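Maintenance of ploidy protein MOB1 (Saccharomyces cerevisiae, PDB 2HJN) activates the protein kinase Dbf2 by binding it, which allows the upstream kinase Cdc15 to phosphorylate it in late anaphase within the mitotic exit network. Local coordinates at residues A[75-80]-A[159-164]; A[80-85]-A[205-210]; A[117-122]-A[140-145]. One frame throughout, in Å; residues are numbered along the deposited sequence.

Contact 1. Residues A[75-80]-A[159-164]; sequences ENEWLA and GTFPEG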
ATOM      1  N   GLU A  75       4.198 -25.740  15.998  1.00 29.46           N
ATOM      2  CA  GLU A  75       3.727 -24.476  16.568  1.00 30.24           C
ATOM      3  C   GLU A  75       4.685 -23.287  16.357  1.00 29.58           C
ATOM      4  O   GLU A  75       4.245 -22.197  15.953  1.00 27.99           O
ATOM      5  CB  GLU A  75       3.395 -24.641  18.066  1.00 30.37           C
ATOM      6  CG  GLU A  75       2.994 -23.345  18.762  1.00 31.91           C
ATOM      7  CD  GLU A  75       2.366 -23.540  20.143  1.00 32.72           C
ATOM      8  OE1 GLU A  75       1.175 -23.214  20.327  1.00 39.12           O
ATOM      9  OE2 GLU A  75       3.063 -23.971  21.072  1.00 37.56           O
ATOM     10  N   ASN A  76       5.973 -23.500  16.667  1.00 28.67           N
ATOM     11  CA  ASN A  76       7.066 -22.544  16.345  1.00 28.26           C
ATOM     12  C   ASN A  76       7.108 -22.129  14.881  1.00 27.33           C
ATOM     13  O   ASN A  76       7.300 -20.937  14.580  1.00 26.55           O
ATOM     14  CB  ASN A  76       8.430 -23.132  16.711  1.00 28.06           C
ATOM     15  CG  ASN A  76       8.662 -23.180  18.204  1.00 30.34           C
ATOM     16  OD1 ASN A  76       7.902 -22.598  18.993  1.00 31.43           O
ATOM     17  ND2 ASN A  76       9.721 -23.891  18.611  1.00 33.63           N
ATOM     18  N   GLU A  77       6.965 -23.106  13.967  1.00 26.54           N
ATOM     19  CA  GLU A  77       6.961 -22.785  12.553  1.00 26.55           C
ATOM     20  C   GLU A  77       5.766 -21.928  12.138  1.00 25.39           C
ATOM     21  O   GLU A  77       5.925 -20.937  11.413  1.00 24.20           O
ATOM     22  CB  GLU A  77       7.042 -24.025  11.677  1.00 28.09           C
ATOM     23  CG  GLU A  77       8.314 -24.071  10.905  1.00 32.09           C
ATOM     24  CD  GLU A  77       8.461 -25.336  10.103  1.00 39.67           C
ATOM     25  OE1 GLU A  77       7.820 -25.449   9.018  1.00 37.89           O
ATOM     26  OE2 GLU A  77       9.235 -26.212  10.576  1.00 45.35           O
ATOM     27  N   TRP A  78       4.589 -22.356  12.590  1.00 23.09           N
ATOM     28  CA  TRP A  78       3.329 -21.661  12.389  1.00 22.55           C
ATOM     29  C   TRP A  78       3.429 -20.213  12.921  1.00 21.78           C
ATOM     30  O   TRP A  78       3.102 -19.252  12.212  1.00 21.50           O
ATOM     31  CB  TRP A  78       2.223 -22.460  13.099  1.00 21.64           C
ATOM     32  CG  TRP A  78       0.817 -21.958  12.911  1.00 21.24           C
ATOM     33  CD1 TRP A  78       0.029 -21.381  13.853  1.00 17.60           C
ATOM     34  CD2 TRP A  78       0.049 -21.999  11.703  1.00 20.39           C
ATOM     35  NE1 TRP A  78      -1.197 -21.074  13.314  1.00 21.27           N
ATOM     36  CE2 TRP A  78      -1.214 -21.441  11.998  1.00 20.35           C
ATOM     37  CE3 TRP A  78       0.303 -22.463  10.408  1.00 20.57           C
ATOM     38  CZ2 TRP A  78      -2.223 -21.319  11.043  1.00 21.94           C
ATOM     39  CZ3 TRP A  78      -0.703 -22.355   9.450  1.00 20.90           C
ATOM     40  CH2 TRP A  78      -1.942 -21.777   9.771  1.00 21.43           C
ATOM     41  N   LEU A  79       3.919 -20.048  14.144  1.00 20.89           N
ATOM     42  CA  LEU A  79       4.094 -18.697  14.703  1.00 20.66           C
ATOM     43  C   LEU A  79       5.183 -17.850  13.976  1.00 20.59           C
ATOM     44  O   LEU A  79       4.953 -16.659  13.711  1.00 20.20           O
ATOM     45  CB  LEU A  79       4.304 -18.742  16.207  1.00 21.50           C
ATOM     46  CG  LEU A  79       3.272 -19.472  17.099  1.00 23.05           C
ATOM     47  CD1 LEU A  79       3.281 -18.942  18.529  1.00 21.47           C
ATOM     48  CD2 LEU A  79       1.873 -19.546  16.551  1.00 22.93           C
ATOM     49  N   ALA A  80       6.306 -18.483  13.593  1.00 19.83           N
ATOM     50  CA  ALA A  80       7.344 -17.839  12.769  1.00 19.19           C
ATOM     51  C   ALA A  80       6.805 -17.369  11.390  1.00 19.10           C
ATOM     52  O   ALA A  80       7.046 -16.232  10.976  1.00 19.64           O
ATOM     53  CB  ALA A  80       8.569 -18.763  12.600  1.00 17.80           C
ATOM     54  N   GLY A 159      17.947 -26.489  10.630  1.00 41.12           N
ATOM     55  CA  GLY A 159      18.111 -25.690  11.841  1.00 38.63           C
ATOM     56  C   GLY A 159      17.042 -26.057  12.854  1.00 37.66           C
ATOM     57  O   GLY A 159      16.059 -26.719  12.522  1.00 37.66           O
ATOM     58  N   THR A 160      17.242 -25.628  14.099  1.00 36.46           N
ATOM     59  CA  THR A 160      16.200 -25.708  15.137  1.00 35.60           C
ATOM     60  C   THR A 160      15.854 -24.322  15.746  1.00 34.07           C
ATOM     61  O   THR A 160      16.599 -23.362  15.587  1.00 33.51           O
ATOM     62  CB  THR A 160      16.613 -26.666  16.275  1.00 35.65           C
ATOM     63  OG1 THR A 160      17.919 -26.301  16.713  1.00 37.46           O
ATOM     64  CG2 THR A 160      16.614 -28.149  15.800  1.00 36.85           C
ATOM     65  N   PHE A 161      14.713 -24.232  16.424  1.00 32.37           N
ATOM     66  CA  PHE A 161      14.329 -23.011  17.129  1.00 30.91           C
ATOM     67  C   PHE A 161      14.936 -23.044  18.540  1.00 30.73           C
ATOM     68  O   PHE A 161      14.999 -24.135  19.156  1.00 30.85           O
ATOM     69  CB  PHE A 161      12.811 -22.927  17.229  1.00 30.10           C
ATOM     70  CG  PHE A 161      12.124 -22.748  15.917  1.00 29.52           C
ATOM     71  CD1 PHE A 161      11.749 -23.859  15.153  1.00 29.03           C
ATOM     72  CD2 PHE A 161      11.793 -21.470  15.464  1.00 28.14           C
ATOM     73  CE1 PHE A 161      11.099 -23.706  13.926  1.00 27.17           C
ATOM     74  CE2 PHE A 161      11.129 -21.294  14.242  1.00 27.52           C
ATOM     75  CZ  PHE A 161      10.790 -22.404  13.469  1.00 28.85           C
ATOM     76  N   PRO A 162      15.335 -21.870  19.087  1.00 29.87           N
ATOM     77  CA  PRO A 162      15.923 -21.872  20.441  1.00 29.62           C
ATOM     78  C   PRO A 162      14.874 -22.170  21.525  1.00 29.16           C
ATOM     79  O   PRO A 162      13.661 -21.991  21.301  1.00 28.94           O
ATOM     80  CB  PRO A 162      16.435 -20.438  20.611  1.00 28.75           C
ATOM     81  CG  PRO A 162      15.502 -19.618  19.737  1.00 29.56           C
ATOM     82  CD  PRO A 162      15.248 -20.508  18.524  1.00 29.73           C
ATOM     83  N   GLU A 163      15.323 -22.579  22.705  1.00 28.86           N
ATOM     84  CA  GLU A 163      14.394 -22.763  23.808  1.00 29.79           C
ATOM     85  C   GLU A 163      13.878 -21.399  24.156  1.00 28.65           C
ATOM     86  O   GLU A 163      14.639 -20.423  24.118  1.00 29.38           O
ATOM     87  CB  GLU A 163      15.057 -23.437  25.041  1.00 30.28           C
ATOM     88  CG  GLU A 163      15.291 -24.947  24.856  1.00 31.65           C
ATOM     89  CD  GLU A 163      15.735 -25.669  26.143  1.00 32.55           C
ATOM     90  OE1 GLU A 163      14.880 -25.800  27.071  1.00 32.99           O
ATOM     91  OE2 GLU A 163      16.925 -26.099  26.193  1.00 28.81           O
ATOM     92  N   GLY A 164      12.590 -21.346  24.500  1.00 28.39           N
ATOM     93  CA  GLY A 164      11.888 -20.114  24.867  1.00 27.82           C
ATOM     94  C   GLY A 164      11.455 -19.272  23.662  1.00 26.82           C
ATOM     95  O   GLY A 164      11.022 -18.132  23.825  1.00 26.85           O
TER
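A CH-pi contact, with a little apolar packing beside it, lays the ring of Phe161 against the first turns of helix 75-97; Phe161 belongs to the loop that leads into helix 165-187. Asn76 CB lies 3.7 Å from the centroid of the Phe161 ring and only 8° off the ring normal, almost centred over one face. The amide of Asn76 runs back past the ring toward the loop, its plane turned 55° from that of the ring, and ND2 comes within 3.5 Å of Phe161 CB. With CG of Phe161 anti to its own carbonyl carbon (chi1 -67°), the ring reaches to the helix, where its far end meets two more residues. Glu77 CG is 3.9 Å from Phe161 CZ, and Ala80 CB approaches Phe161 CE2 at the ring edge, at 4.0 Å. No hydrogen bond joins the segments; the CH-pi contact and van der Waals packing do the work. Replacing Phe161 by an alanine would probably leave Asn76 CB without the face it covers and open a gap beside Ala80. Gly164, at positive phi, is the N-cap residue of helix 165-187, whose Phe165 also meets the Phe161 ring and whose Ile166 touches Asn76 and Leu79.

Contact 2. Residues A[80-85]-A[205-210]; sequences AVHCVD and FRHFCL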
ATOM      1  N   ALA A  80       6.306 -18.483  13.593  1.00 19.83           N
ATOM      2  CA  ALA A  80       7.344 -17.839  12.769  1.00 19.19           C
ATOM      3  C   ALA A  80       6.805 -17.369  11.390  1.00 19.10           C
ATOM      4  O   ALA A  80       7.046 -16.232  10.976  1.00 19.64           O
ATOM      5  CB  ALA A  80       8.569 -18.763  12.600  1.00 17.80           C
ATOM      6  N   VAL A  81       6.109 -18.246  10.677  1.00 18.38           N
ATOM      7  CA  VAL A  81       5.438 -17.879   9.410  1.00 19.29           C
ATOM      8  C   VAL A  81       4.542 -16.659   9.563  1.00 19.63           C
ATOM      9  O   VAL A  81       4.681 -15.705   8.801  1.00 20.51           O
ATOM     10  CB  VAL A  81       4.633 -19.044   8.758  1.00 19.02           C
ATOM     11  CG1 VAL A  81       3.741 -18.537   7.572  1.00 19.31           C
ATOM     12  CG2 VAL A  81       5.602 -20.106   8.249  1.00 20.42           C
ATOM     13  N   HIS A  82       3.635 -16.681  10.538  1.00 18.98           N
ATOM     14  CA  HIS A  82       2.726 -15.568  10.719  1.00 19.09           C
ATOM     15  C   HIS A  82       3.342 -14.287  11.244  1.00 18.63           C
ATOM     16  O   HIS A  82       2.831 -13.224  10.942  1.00 16.47           O
ATOM     17  CB  HIS A  82       1.513 -15.966  11.546  1.00 19.69           C
ATOM     18  CG  HIS A  82       0.660 -16.967  10.839  1.00 23.78           C
ATOM     19  ND1 HIS A  82      -0.400 -16.607  10.037  1.00 25.70           N
ATOM     20  CD2 HIS A  82       0.789 -18.306  10.721  1.00 22.46           C
ATOM     21  CE1 HIS A  82      -0.916 -17.689   9.486  1.00 28.59           C
ATOM     22  NE2 HIS A  82      -0.216 -18.735   9.888  1.00 30.44           N
ATOM     23  N   CYS A  83       4.398 -14.385  12.059  1.00 18.05           N
ATOM     24  CA  CYS A  83       5.091 -13.192  12.538  1.00 18.38           C
ATOM     25  C   CYS A  83       5.736 -12.414  11.361  1.00 16.78           C
ATOM     26  O   CYS A  83       5.598 -11.208  11.276  1.00 18.29           O
ATOM     27  CB  CYS A  83       6.109 -13.586  13.630  1.00 18.22           C
ATOM     28  SG  CYS A  83       6.837 -12.217  14.546  1.00 23.37           S
ATOM     29  N   VAL A  84       6.409 -13.100  10.433  1.00 16.41           N
ATOM     30  CA  VAL A  84       6.948 -12.425   9.223  1.00 16.05           C
ATOM     31  C   VAL A  84       5.815 -11.873   8.331  1.00 16.80           C
ATOM     32  O   VAL A  84       5.918 -10.753   7.827  1.00 18.03           O
ATOM     33  CB  VAL A  84       7.885 -13.320   8.392  1.00 15.20           C
ATOM     34  CG1 VAL A  84       8.264 -12.663   7.077  1.00 14.67           C
ATOM     35  CG2 VAL A  84       9.156 -13.719   9.194  1.00 14.72           C
ATOM     36  N   ASP A  85       4.740 -12.646   8.157  1.00 17.21           N
ATOM     37  CA  ASP A  85       3.557 -12.140   7.432  1.00 17.90           C
ATOM     38  C   ASP A  85       2.946 -10.884   8.080  1.00 16.03           C
ATOM     39  O   ASP A  85       2.521  -9.988   7.361  1.00 15.41           O
ATOM     40  CB  ASP A  85       2.453 -13.190   7.349  1.00 19.33           C
ATOM     41  CG  ASP A  85       2.820 -14.395   6.445  1.00 25.79           C
ATOM     42  OD1 ASP A  85       3.791 -14.301   5.617  1.00 29.02           O
ATOM     43  OD2 ASP A  85       2.102 -15.433   6.569  1.00 27.78           O
ATOM     44  N   PHE A 205      -5.480  -6.012  11.116  1.00 15.19           N
ATOM     45  CA  PHE A 205      -5.509  -5.843  12.563  1.00 16.53           C
ATOM     46  C   PHE A 205      -6.372  -6.922  13.278  1.00 17.21           C
ATOM     47  O   PHE A 205      -5.982  -7.418  14.356  1.00 16.89           O
ATOM     48  CB  PHE A 205      -6.024  -4.435  12.861  1.00 16.40           C
ATOM     49  CG  PHE A 205      -6.085  -4.086  14.333  1.00 16.67           C
ATOM     50  CD1 PHE A 205      -4.927  -3.820  15.038  1.00 21.78           C
ATOM     51  CD2 PHE A 205      -7.316  -3.992  14.989  1.00 17.82           C
ATOM     52  CE1 PHE A 205      -4.967  -3.497  16.403  1.00 21.97           C
ATOM     53  CE2 PHE A 205      -7.403  -3.654  16.372  1.00 19.34           C
ATOM     54  CZ  PHE A 205      -6.236  -3.411  17.074  1.00 22.55           C
ATOM     55  N   ARG A 206      -7.535  -7.226  12.696  1.00 16.91           N
ATOM     56  CA  ARG A 206      -8.415  -8.261  13.206  1.00 18.59           C
ATOM     57  C   ARG A 206      -7.676  -9.614  13.242  1.00 17.74           C
ATOM     58  O   ARG A 206      -7.750 -10.326  14.234  1.00 18.74           O
ATOM     59  CB  ARG A 206      -9.683  -8.379  12.318  1.00 18.46           C
ATOM     60  CG  ARG A 206     -10.608  -9.633  12.608  1.00 20.05           C
ATOM     61  CD  ARG A 206     -11.898  -9.700  11.691  1.00 21.99           C
ATOM     62  NE  ARG A 206     -11.652 -10.268  10.347  1.00 33.57           N
ATOM     63  CZ  ARG A 206     -11.936  -9.648   9.188  1.00 36.48           C
ATOM     64  NH1 ARG A 206     -12.469  -8.420   9.198  1.00 37.07           N
ATOM     65  NH2 ARG A 206     -11.691 -10.244   8.017  1.00 34.36           N
ATOM     66  N   HIS A 207      -7.018  -9.977  12.141  1.00 17.55           N
ATOM     67  CA  HIS A 207      -6.274 -11.244  12.030  1.00 18.06           C
ATOM     68  C   HIS A 207      -5.077 -11.261  13.022  1.00 18.16           C
ATOM     69  O   HIS A 207      -4.791 -12.305  13.661  1.00 18.31           O
ATOM     70  CB  HIS A 207      -5.880 -11.484  10.554  1.00 17.75           C
ATOM     71  CG  HIS A 207      -5.187 -12.800  10.301  1.00 21.88           C
ATOM     72  ND1 HIS A 207      -4.105 -12.922   9.449  1.00 23.26           N
ATOM     73  CD2 HIS A 207      -5.405 -14.043  10.799  1.00 24.72           C
ATOM     74  CE1 HIS A 207      -3.697 -14.178   9.424  1.00 24.74           C
ATOM     75  NE2 HIS A 207      -4.463 -14.879  10.240  1.00 23.93           N
ATOM     76  N   PHE A 208      -4.416 -10.105  13.188  1.00 17.63           N
ATOM     77  CA  PHE A 208      -3.302  -9.951  14.158  1.00 17.98           C
ATOM     78  C   PHE A 208      -3.803 -10.265  15.589  1.00 18.29           C
ATOM     79  O   PHE A 208      -3.199 -11.060  16.301  1.00 18.13           O
ATOM     80  CB  PHE A 208      -2.725  -8.517  14.052  1.00 17.99           C
ATOM     81  CG  PHE A 208      -1.525  -8.240  14.945  1.00 18.76           C
ATOM     82  CD1 PHE A 208      -0.230  -8.312  14.436  1.00 18.84           C
ATOM     83  CD2 PHE A 208      -1.696  -7.837  16.275  1.00 22.34           C
ATOM     84  CE1 PHE A 208       0.926  -8.025  15.262  1.00 20.37           C
ATOM     85  CE2 PHE A 208      -0.583  -7.532  17.112  1.00 21.53           C
ATOM     86  CZ  PHE A 208       0.739  -7.612  16.597  1.00 21.61           C
ATOM     87  N   CYS A 209      -4.939  -9.660  15.970  1.00 18.48           N
ATOM     88  CA  CYS A 209      -5.530  -9.801  17.296  1.00 20.16           C
ATOM     89  C   CYS A 209      -6.117 -11.189  17.560  1.00 21.18           C
ATOM     90  O   CYS A 209      -6.010 -11.672  18.672  1.00 23.49           O
ATOM     91  CB  CYS A 209      -6.599  -8.728  17.550  1.00 19.75           C
ATOM     92  SG  CYS A 209      -5.911  -7.033  17.651  1.00 21.06           S
ATOM     93  N   LEU A 210      -6.772 -11.797  16.577  1.00 21.60           N
ATOM     94  CA  LEU A 210      -7.263 -13.170  16.731  1.00 22.34           C
ATOM     95  C   LEU A 210      -6.137 -14.185  16.898  1.00 22.41           C
ATOM     96  O   LEU A 210      -6.240 -15.115  17.715  1.00 21.69           O
ATOM     97  CB  LEU A 210      -8.161 -13.574  15.549  1.00 23.00           C
ATOM     98  CG  LEU A 210      -9.493 -12.846  15.501  1.00 25.10           C
ATOM     99  CD1 LEU A 210     -10.143 -13.036  14.114  1.00 27.61           C
ATOM    100  CD2 LEU A 210     -10.382 -13.386  16.642  1.00 29.24           C
TER
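His207 NE2 is hydrogen-bonded to the backbone oxygen of Ala66, outside the two helical segments, and the same imidazole offers its CE1 corner to His82 where helices 75-97 and 198-214 come side by side. That corner lies 4.1 Å from His82 ND1, and it is the one place where residues 80-85 and 205-210 meet. CE1 arrives at the edge of the His82 ring, near its plane. The two rings come together rim to rim, with centroids 6.0 Å apart and planes at 79°, so neither covers the face of the other. Different first torsions bring the rings together: CG of His207 is anti to its backbone N (chi1 -176°), whereas CG of His82 lies beside its own N (chi1 -66°), and the two side chains cross at about a right angle. The nearest CA atoms of the two segments, those of His82 and Phe208, are 8.9 Å from each other. Aromatic neighbours fill in the surroundings: Phe211 stacks on His82, and Phe86 meets both His207 and Phe208 edge to face. No hydrogen bond links the two histidines. Because a carbonyl oxygen can only accept, the bond to Ala66 requires a hydrogen on His207 NE2 and is likely to fix the turn of that ring. Were both imidazoles protonated, their charges would probably disfavour one another, so the pairing is likely to be easier when at least one is neutral.

Contact 3. Residues A[117-122]-A[140-145]; sequences YLWAFQ and MRWCQD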
ATOM      1  N   TYR A 117       5.197   5.888  23.381  1.00 19.10           N
ATOM      2  CA  TYR A 117       6.099   4.726  23.340  1.00 19.66           C
ATOM      3  C   TYR A 117       7.533   5.123  23.094  1.00 19.40           C
ATOM      4  O   TYR A 117       7.795   5.968  22.270  1.00 20.94           O
ATOM      5  CB  TYR A 117       5.657   3.688  22.282  1.00 19.02           C
ATOM      6  CG  TYR A 117       4.214   3.285  22.453  1.00 17.53           C
ATOM      7  CD1 TYR A 117       3.245   3.729  21.580  1.00 21.04           C
ATOM      8  CD2 TYR A 117       3.822   2.485  23.532  1.00 16.23           C
ATOM      9  CE1 TYR A 117       1.882   3.344  21.772  1.00 19.51           C
ATOM     10  CE2 TYR A 117       2.525   2.088  23.704  1.00 17.86           C
ATOM     11  CZ  TYR A 117       1.559   2.527  22.847  1.00 18.37           C
ATOM     12  OH  TYR A 117       0.251   2.148  23.052  1.00 22.07           O
ATOM     13  N   LEU A 118       8.456   4.484  23.802  1.00 19.98           N
ATOM     14  CA  LEU A 118       9.854   4.899  23.855  1.00 19.26           C
ATOM     15  C   LEU A 118      10.761   3.836  23.255  1.00 21.20           C
ATOM     16  O   LEU A 118      10.374   2.654  23.194  1.00 21.46           O
ATOM     17  CB  LEU A 118      10.262   5.174  25.324  1.00 18.62           C
ATOM     18  CG  LEU A 118       9.380   6.025  26.216  1.00 18.57           C
ATOM     19  CD1 LEU A 118       9.863   5.999  27.700  1.00 20.28           C
ATOM     20  CD2 LEU A 118       9.289   7.449  25.746  1.00 20.02           C
ATOM     21  N   TRP A 119      11.947   4.248  22.774  1.00 21.38           N
ATOM     22  CA  TRP A 119      12.927   3.308  22.154  1.00 22.06           C
ATOM     23  C   TRP A 119      14.274   3.381  22.861  1.00 22.95           C
ATOM     24  O   TRP A 119      14.810   4.464  23.054  1.00 20.85           O
ATOM     25  CB  TRP A 119      13.152   3.624  20.648  1.00 21.39           C
ATOM     26  CG  TRP A 119      13.934   2.559  19.868  1.00 20.84           C
ATOM     27  CD1 TRP A 119      15.227   2.642  19.403  1.00 21.29           C
ATOM     28  CD2 TRP A 119      13.475   1.252  19.529  1.00 21.01           C
ATOM     29  NE1 TRP A 119      15.568   1.478  18.772  1.00 21.90           N
ATOM     30  CE2 TRP A 119      14.520   0.602  18.851  1.00 18.12           C
ATOM     31  CE3 TRP A 119      12.257   0.566  19.731  1.00 22.48           C
ATOM     32  CZ2 TRP A 119      14.397  -0.701  18.366  1.00 19.71           C
ATOM     33  CZ3 TRP A 119      12.132  -0.737  19.258  1.00 21.93           C
ATOM     34  CH2 TRP A 119      13.196  -1.358  18.581  1.00 21.35           C
ATOM     35  N   ALA A 120      14.811   2.215  23.223  1.00 25.22           N
ATOM     36  CA  ALA A 120      16.211   2.114  23.662  1.00 27.05           C
ATOM     37  C   ALA A 120      17.123   1.821  22.482  1.00 28.21           C
ATOM     38  O   ALA A 120      16.985   0.790  21.785  1.00 27.95           O
ATOM     39  CB  ALA A 120      16.374   1.074  24.706  1.00 26.47           C
ATOM     40  N   PHE A 121      18.045   2.754  22.254  1.00 29.05           N
ATOM     41  CA  PHE A 121      18.936   2.716  21.110  1.00 30.01           C
ATOM     42  C   PHE A 121      20.078   1.705  21.309  1.00 32.18           C
ATOM     43  O   PHE A 121      20.472   1.037  20.364  1.00 32.51           O
ATOM     44  CB  PHE A 121      19.509   4.122  20.840  1.00 29.35           C
ATOM     45  CG  PHE A 121      18.581   5.001  20.072  1.00 27.95           C
ATOM     46  CD1 PHE A 121      17.835   5.980  20.719  1.00 26.03           C
ATOM     47  CD2 PHE A 121      18.397   4.808  18.724  1.00 25.57           C
ATOM     48  CE1 PHE A 121      16.950   6.768  20.007  1.00 22.01           C
ATOM     49  CE2 PHE A 121      17.501   5.591  18.004  1.00 25.69           C
ATOM     50  CZ  PHE A 121      16.785   6.572  18.647  1.00 24.90           C
ATOM     51  N   GLN A 122      20.588   1.617  22.540  1.00 33.96           N
ATOM     52  CA  GLN A 122      21.571   0.602  22.946  1.00 36.47           C
ATOM     53  C   GLN A 122      20.925  -0.396  23.921  1.00 37.54           C
ATOM     54  O   GLN A 122      20.304   0.016  24.888  1.00 37.81           O
ATOM     55  CB  GLN A 122      22.762   1.286  23.596  1.00 36.55           C
HETATM   56  N   MSE A 140      11.081  -1.466  12.994  1.00 12.55           N
HETATM   57  CA  MSE A 140      10.931  -2.381  11.831  1.00 13.00           C
HETATM   58  C   MSE A 140      12.277  -2.949  11.405  1.00 13.46           C
HETATM   59  O   MSE A 140      12.364  -4.133  11.118  1.00 14.65           O
HETATM   60  CB  MSE A 140      10.289  -1.672  10.649  1.00 12.43           C
HETATM   61  CG  MSE A 140       8.866  -1.189  10.941  1.00 13.90           C
HETATM   62 SE   MSE A 140       7.533  -2.637  11.328  1.00 18.39          SE
HETATM   63  CE  MSE A 140       6.991  -2.813   9.465  1.00 17.25           C
ATOM     64  N   ARG A 141      13.325  -2.122  11.347  1.00 14.64           N
ATOM     65  CA  ARG A 141      14.695  -2.620  11.050  1.00 15.46           C
ATOM     66  C   ARG A 141      15.170  -3.610  12.134  1.00 15.22           C
ATOM     67  O   ARG A 141      15.865  -4.551  11.830  1.00 15.01           O
ATOM     68  CB  ARG A 141      15.742  -1.478  10.924  1.00 15.79           C
ATOM     69  CG  ARG A 141      15.670  -0.560   9.640  1.00 17.13           C
ATOM     70  CD  ARG A 141      15.475  -1.262   8.262  1.00 16.31           C
ATOM     71  NE  ARG A 141      14.110  -1.774   8.001  1.00 15.06           N
ATOM     72  CZ  ARG A 141      13.046  -1.058   7.674  1.00 12.31           C
ATOM     73  NH1 ARG A 141      13.078   0.264   7.580  1.00 13.00           N
ATOM     74  NH2 ARG A 141      11.901  -1.681   7.459  1.00 13.98           N
ATOM     75  N   TRP A 142      14.804  -3.369  13.389  1.00 15.25           N
ATOM     76  CA  TRP A 142      15.100  -4.345  14.480  1.00 16.25           C
ATOM     77  C   TRP A 142      14.372  -5.704  14.245  1.00 15.83           C
ATOM     78  O   TRP A 142      14.957  -6.800  14.455  1.00 14.29           O
ATOM     79  CB  TRP A 142      14.781  -3.760  15.878  1.00 15.63           C
ATOM     80  CG  TRP A 142      14.979  -4.770  16.994  1.00 16.57           C
ATOM     81  CD1 TRP A 142      16.130  -5.055  17.674  1.00 17.72           C
ATOM     82  CD2 TRP A 142      13.976  -5.625  17.511  1.00 18.62           C
ATOM     83  NE1 TRP A 142      15.892  -6.034  18.628  1.00 18.81           N
ATOM     84  CE2 TRP A 142      14.575  -6.415  18.533  1.00 17.73           C
ATOM     85  CE3 TRP A 142      12.605  -5.772  17.251  1.00 13.03           C
ATOM     86  CZ2 TRP A 142      13.861  -7.377  19.244  1.00 17.60           C
ATOM     87  CZ3 TRP A 142      11.896  -6.774  17.952  1.00 15.38           C
ATOM     88  CH2 TRP A 142      12.519  -7.530  18.956  1.00 17.37           C
ATOM     89  N   CYS A 143      13.108  -5.645  13.805  1.00 15.33           N
ATOM     90  CA  CYS A 143      12.386  -6.893  13.498  1.00 15.37           C
ATOM     91  C   CYS A 143      13.084  -7.707  12.397  1.00 15.21           C
ATOM     92  O   CYS A 143      13.206  -8.931  12.521  1.00 14.85           O
ATOM     93  CB  CYS A 143      10.913  -6.622  13.120  1.00 15.35           C
ATOM     94  SG  CYS A 143       9.909  -6.038  14.481  1.00 16.49           S
ATOM     95  N   GLN A 144      13.478  -7.036  11.312  1.00 15.46           N
ATOM     96  CA  GLN A 144      14.213  -7.677  10.216  1.00 16.06           C
ATOM     97  C   GLN A 144      15.528  -8.300  10.681  1.00 16.08           C
ATOM     98  O   GLN A 144      15.876  -9.391  10.240  1.00 14.55           O
ATOM     99  CB  GLN A 144      14.469  -6.707   9.036  1.00 16.05           C
ATOM    100  CG  GLN A 144      13.189  -6.247   8.348  1.00 13.22           C
ATOM    101  CD  GLN A 144      13.464  -5.501   7.088  1.00 17.81           C
ATOM    102  OE1 GLN A 144      13.934  -4.354   7.136  1.00 13.47           O
ATOM    103  NE2 GLN A 144      13.214  -6.154   5.926  1.00 16.07           N
ATOM    104  N   ASP A 145      16.265  -7.604  11.549  1.00 15.97           N
ATOM    105  CA  ASP A 145      17.449  -8.182  12.154  1.00 17.21           C
ATOM    106  C   ASP A 145      17.147  -9.450  12.954  1.00 17.53           C
ATOM    107  O   ASP A 145      17.958 -10.373  12.940  1.00 16.79           O
ATOM    108  CB  ASP A 145      18.248  -7.165  13.001  1.00 17.71           C
ATOM    109  CG  ASP A 145      18.851  -6.025  12.162  1.00 20.69           C
ATOM    110  OD1 ASP A 145      19.071  -6.181  10.927  1.00 23.15           O
ATOM    111  OD2 ASP A 145      19.112  -4.961  12.757  1.00 26.04           O
TER
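Trp119 and Trp142 meet as an offset edge-to-face pair, a worked example of two indoles meeting where a loop crosses a helix. The edge of the Trp119 six-membered ring is directed toward the face of the five-membered ring of Trp142, with the centroids 5.9 Å apart and the planes at 75°. The offset is large enough that the closest approach falls on the root of the Trp142 side chain: Trp119 CH2 lies 3.9 Å from Trp142 CB, which sits at the Trp119 edge near its plane. Trp119 CZ2 is next, 4.0 Å from the same CB, while CH2 reaches Trp142 CG at 4.2 Å. The backbone of Trp119 does not aim its side chain squarely at residues 140-145; a chi1 of -169° swings the indole away from the backbone N, and its benzo end then reaches the partner. Back on the loop, Phe121 turns a face to Trp119 CD1, offset toward the rim, so the indole is flanked near its base as well as met at its far end. The guanidinium of Arg176 makes a cation-pi contact with Trp142, and Trp119 also touches this arginine. The contact lies at the surface, where the loop following strand 115-117 passes over helix 132-147; Trp119 rests on Cys138 and Leu139 of that helix, and Trp142 reaches Ile173 on helix 165-187, which also carries Arg176.

How the contacts relate
Contacts 1 and 2 both use helix 75-97 and share Ala80 in their ranges, yet of these partner segments Ala80 touches the loop 159-164 and not 205-210. The first lies at the periphery, its centre about 20 Å from that of the chain, and is partly buried; contact 2, also partly buried, is the most central, its centre about 9 Å from the chain's. Contact 3 is a surface contact on a different helix, 132-147, and lies across the chain's centre from contact 2. Each relies on aromatic rings without a hydrogen bond between its segments, but the chemistry shifts: a phenyl face under an aliphatic carbon, two polar imidazoles rim to rim between helices, and two indoles edge to face.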